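Long-range contact in ESX-1 secretion system protein EccA1 (Mycobacterium tuberculosis, PDB 4F3V), which forms the N-terminal tetratricopeptide-repeat domain of an ATPase that may power export of virulence factors by the ESX-1 type VII secretion system: residues M78-I87 against Y96-G107. Residues are numbered along the deposited sequence; the frame is centred on the assembly and turned at random.
With SO4 (sulfate ion), chain D.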
loop_
_atom_site.group_PDB
_atom_site.type_symbol
_atom_site.label_atom_id
_atom_site.label_comp_id
_atom_site.label_asym_id
_atom_site.label_seq_id
_atom_site.Cartn_x
_atom_site.Cartn_y
_atom_site.Cartn_z
ATOM N N MET A 78 20.816 -8.109 -0.189
ATOM C CA MET A 78 19.766 -7.342 -0.876
ATOM C C MET A 78 19.373 -6.081 -0.100
ATOM O O MET A 78 18.914 -5.122 -0.697
ATOM C CB MET A 78 18.532 -8.193 -1.186
ATOM C CG MET A 78 18.758 -9.183 -2.325
ATOM S SD MET A 78 19.094 -8.352 -3.896
ATOM C CE MET A 78 17.462 -7.690 -4.149
ATOM N N SER A 79 19.576 -6.084 1.213
ATOM C CA SER A 79 19.287 -4.902 2.027
ATOM C C SER A 79 20.137 -3.721 1.645
ATOM O O SER A 79 19.737 -2.578 1.836
ATOM C CB SER A 79 19.496 -5.209 3.502
ATOM O OG SER A 79 18.590 -6.223 3.881
ATOM N N THR A 80 21.311 -4.004 1.103
ATOM C CA THR A 80 22.264 -2.964 0.704
ATOM C C THR A 80 21.744 -2.170 -0.510
ATOM O O THR A 80 22.114 -1.021 -0.702
ATOM C CB THR A 80 23.630 -3.619 0.439
ATOM O OG1 THR A 80 24.114 -4.163 1.685
ATOM C CG2 THR A 80 24.664 -2.589 -0.112
ATOM N N LEU A 81 20.876 -2.764 -1.323
ATOM C CA LEU A 81 20.244 -2.006 -2.415
ATOM C C LEU A 81 19.308 -0.895 -1.914
ATOM O O LEU A 81 19.030 0.063 -2.648
ATOM C CB LEU A 81 19.477 -2.921 -3.356
ATOM C CG LEU A 81 20.314 -3.608 -4.421
ATOM C CD1 LEU A 81 21.327 -4.521 -3.729
ATOM C CD2 LEU A 81 19.407 -4.351 -5.394
ATOM N N ASN A 82 18.799 -1.050 -0.686
ATOM C CA ASN A 82 17.834 -0.115 -0.086
ATOM C C ASN A 82 16.594 0.077 -0.965
ATOM O O ASN A 82 16.106 1.191 -1.129
ATOM C CB ASN A 82 18.463 1.243 0.248
ATOM C CG ASN A 82 19.530 1.149 1.327
ATOM O OD1 ASN A 82 19.306 0.558 2.384
ATOM N ND2 ASN A 82 20.702 1.742 1.066
ATOM N N ALA A 83 16.097 -1.016 -1.548
ATOM C CA ALA A 83 14.837 -0.977 -2.309
ATOM C C ALA A 83 13.668 -0.879 -1.313
ATOM O O ALA A 83 13.760 -1.407 -0.193
ATOM C CB ALA A 83 14.702 -2.198 -3.195
ATOM N N ARG A 84 12.625 -0.148 -1.692
ATOM C CA ARG A 84 11.418 0.008 -0.872
ATOM C C ARG A 84 10.218 -0.165 -1.782
ATOM O O ARG A 84 10.304 0.158 -2.959
ATOM C CB ARG A 84 11.383 1.381 -0.201
ATOM C CG ARG A 84 12.566 1.649 0.729
ATOM C CD ARG A 84 12.394 2.973 1.487
ATOM N NE ARG A 84 11.319 2.888 2.489
ATOM C CZ ARG A 84 11.446 2.451 3.747
ATOM N NH1 ARG A 84 12.604 2.029 4.237
ATOM N NH2 ARG A 84 10.383 2.396 4.516
ATOM N N ILE A 85 9.111 -0.678 -1.252
ATOM C CA ILE A 85 7.863 -0.824 -2.015
ATOM C C ILE A 85 6.680 -0.151 -1.267
ATOM O O ILE A 85 6.710 0.028 -0.043
ATOM C CB ILE A 85 7.506 -2.283 -2.359
ATOM C CG1 ILE A 85 7.789 -3.258 -1.212
ATOM C CG2 ILE A 85 8.238 -2.755 -3.619
ATOM C CD1 ILE A 85 6.729 -3.343 -0.146
ATOM N N ALA A 86 5.651 0.222 -2.009
ATOM C CA ALA A 86 4.462 0.897 -1.481
ATOM C C ALA A 86 3.487 -0.079 -0.815
ATOM O O ALA A 86 3.200 -1.133 -1.376
ATOM C CB ALA A 86 3.769 1.659 -2.628
ATOM N N ILE A 87 3.053 0.213 0.413
ATOM C CA ILE A 87 2.122 -0.662 1.151
ATOM C C ILE A 87 0.936 0.091 1.803
ATOM O O ILE A 87 0.133 -0.508 2.516
ATOM C CB ILE A 87 2.810 -1.527 2.242
ATOM C CG1 ILE A 87 3.443 -0.670 3.349
ATOM C CG2 ILE A 87 3.865 -2.476 1.672
ATOM C CD1 ILE A 87 3.642 -1.424 4.665
ATOM N N TYR A 96 7.870 0.209 2.593
ATOM C CA TYR A 96 8.437 -0.858 3.407
ATOM C C TYR A 96 9.731 -1.325 2.713
ATOM O O TYR A 96 9.743 -1.458 1.492
ATOM C CB TYR A 96 7.416 -2.005 3.483
ATOM C CG TYR A 96 7.719 -2.972 4.573
ATOM C CD1 TYR A 96 7.343 -2.698 5.893
ATOM C CD2 TYR A 96 8.398 -4.159 4.303
ATOM C CE1 TYR A 96 7.664 -3.573 6.912
ATOM C CE2 TYR A 96 8.713 -5.035 5.313
ATOM C CZ TYR A 96 8.342 -4.742 6.618
ATOM O OH TYR A 96 8.644 -5.636 7.611
ATOM N N PRO A 97 10.818 -1.530 3.469
ATOM C CA PRO A 97 12.079 -1.960 2.838
ATOM C C PRO A 97 12.076 -3.421 2.368
ATOM O O PRO A 97 11.561 -4.298 3.057
ATOM C CB PRO A 97 13.111 -1.743 3.955
ATOM C CG PRO A 97 12.333 -2.000 5.203
ATOM C CD PRO A 97 10.971 -1.367 4.923
ATOM N N VAL A 98 12.633 -3.669 1.190
ATOM C CA VAL A 98 12.659 -5.009 0.626
ATOM C C VAL A 98 13.926 -5.650 1.171
ATOM O O VAL A 98 15.021 -5.417 0.633
ATOM C CB VAL A 98 12.652 -4.986 -0.910
ATOM C CG1 VAL A 98 12.541 -6.396 -1.491
ATOM C CG2 VAL A 98 11.512 -4.138 -1.429
ATOM N N THR A 99 13.796 -6.378 2.281
ATOM C CA THR A 99 14.915 -7.122 2.854
ATOM C C THR A 99 14.687 -8.631 2.949
ATOM O O THR A 99 15.563 -9.382 3.378
ATOM C CB THR A 99 15.235 -6.574 4.246
ATOM O OG1 THR A 99 14.169 -6.896 5.120
ATOM C CG2 THR A 99 15.417 -5.017 4.213
ATOM N N SER A 100 13.532 -9.080 2.493
ATOM C CA SER A 100 13.165 -10.493 2.521
ATOM C C SER A 100 11.962 -10.678 1.595
ATOM O O SER A 100 11.350 -9.701 1.170
ATOM C CB SER A 100 12.766 -10.875 3.935
ATOM O OG SER A 100 11.555 -10.240 4.276
ATOM N N PRO A 101 11.593 -11.925 1.292
ATOM C CA PRO A 101 10.419 -12.159 0.430
ATOM C C PRO A 101 9.105 -11.615 0.990
ATOM O O PRO A 101 8.181 -11.296 0.210
ATOM C CB PRO A 101 10.390 -13.681 0.305
ATOM C CG PRO A 101 11.823 -14.070 0.421
ATOM C CD PRO A 101 12.331 -13.167 1.531
ATOM N N LEU A 102 9.009 -11.451 2.307
ATOM C CA LEU A 102 7.819 -10.833 2.899
ATOM C C LEU A 102 7.511 -9.487 2.240
ATOM O O LEU A 102 6.365 -9.222 1.865
ATOM C CB LEU A 102 8.010 -10.624 4.399
ATOM C CG LEU A 102 6.800 -10.016 5.140
ATOM C CD1 LEU A 102 5.552 -10.872 4.935
ATOM C CD2 LEU A 102 7.117 -9.927 6.626
ATOM N N ALA A 103 8.526 -8.632 2.106
ATOM C CA ALA A 103 8.341 -7.312 1.476
ATOM C C ALA A 103 7.772 -7.419 0.060
ATOM O O ALA A 103 6.910 -6.625 -0.346
ATOM C CB ALA A 103 9.646 -6.530 1.446
ATOM N N ILE A 104 8.261 -8.404 -0.693
ATOM C CA ILE A 104 7.816 -8.575 -2.066
ATOM C C ILE A 104 6.339 -8.956 -2.068
ATOM O O ILE A 104 5.559 -8.431 -2.890
ATOM C CB ILE A 104 8.593 -9.664 -2.818
ATOM C CG1 ILE A 104 10.117 -9.409 -2.767
ATOM C CG2 ILE A 104 8.093 -9.758 -4.259
ATOM C CD1 ILE A 104 10.905 -10.558 -3.358
ATOM N N THR A 105 5.962 -9.847 -1.143
ATOM C CA THR A 105 4.570 -10.288 -0.982
ATOM C C THR A 105 3.651 -9.102 -0.724
ATOM O O THR A 105 2.591 -8.956 -1.365
ATOM C CB THR A 105 4.417 -11.248 0.222
ATOM O OG1 THR A 105 5.289 -12.373 0.104
ATOM C CG2 THR A 105 2.967 -11.742 0.391
ATOM N N MET A 106 4.077 -8.254 0.199
ATOM C CA MET A 106 3.283 -7.093 0.584
ATOM C C MET A 106 3.155 -6.091 -0.565
ATOM O O MET A 106 2.058 -5.624 -0.877
ATOM C CB MET A 106 3.891 -6.409 1.800
ATOM C CG MET A 106 3.851 -7.254 3.056
ATOM S SD MET A 106 4.906 -6.547 4.339
ATOM C CE MET A 106 3.784 -5.327 4.983
ATOM N N GLY A 107 4.273 -5.777 -1.203
ATOM C CA GLY A 107 4.259 -4.917 -2.363
ATOM C C GLY A 107 3.390 -5.451 -3.489
ATOM O O GLY A 107 2.650 -4.695 -4.132
HETATM S S SO4 D . 12.026 1.627 7.803
HETATM O O1 SO4 D . 12.153 3.004 8.337
HETATM O O2 SO4 D . 10.874 1.595 6.877
HETATM O O3 SO4 D . 13.245 1.239 7.056
HETATM O O4 SO4 D . 11.807 0.688 8.919
HETATM O O HOH W 1 16.671 -3.634 -0.637
HETATM O O HOH W 2 18.213 -8.738 2.735
HETATM O O HOH W 3 3.213 -1.953 -3.912
#
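Ile85 and Tyr96 form an antiparallel hydrogen-bonded pair in a short two-stranded hairpin, with Ile85 N giving to Tyr96 O and Tyr96 N to Ile85 O, each at 2.9 Å. Two residues on from Tyr96, Val98 N meets Ala83 O at 2.9 Å almost straight, 176° at the hydrogen, though it comes from above the carbonyl plane.

Packing is tightest beneath Ile85, where branched apolar side chains suit the buried setting. Its chi1 of 40° puts CG1 between the backbone N and the carbonyl carbon, and chi2 of 82° then swings CD1 onto the helix backbone, 3.3 Å from Ala103 O and close to Gly107 N; Gly107, lacking a side chain, suits so close an approach. The methyl CG2 of Val98 fills in beside it, 3.8 Å from Ile85 CG1, the two side chains crossing at about a right angle. Farther along, Ile87 CD1 touches both Tyr96 CB and the terminal methyl CE of Met106.

Arg84, long and charged, and Pro97 occupy the other, solvent-facing side; their non-hydrogen-bonded pairing suits a proline, which has no N-H. The guanidinium lies over the Tyr96-Pro97 peptide and turns its edge to a sulfate, probably from the crystallisation liquor; NH1 donates to O3 at 3.0 Å. Where the segments diverge, one water receives from Ala83 N and donates to Met78 O and Val98 O, and another joins Ser79 OG to Thr99 O.

Within this helical TPR domain, the hairpin of strands 84-86 and 95-97 packs against helix 101-115, while Ile44 of helix 40-48 touches Ala83, and Leu136 and Met140 of helix 134-147 meet Tyr96 and Ile87, respectively.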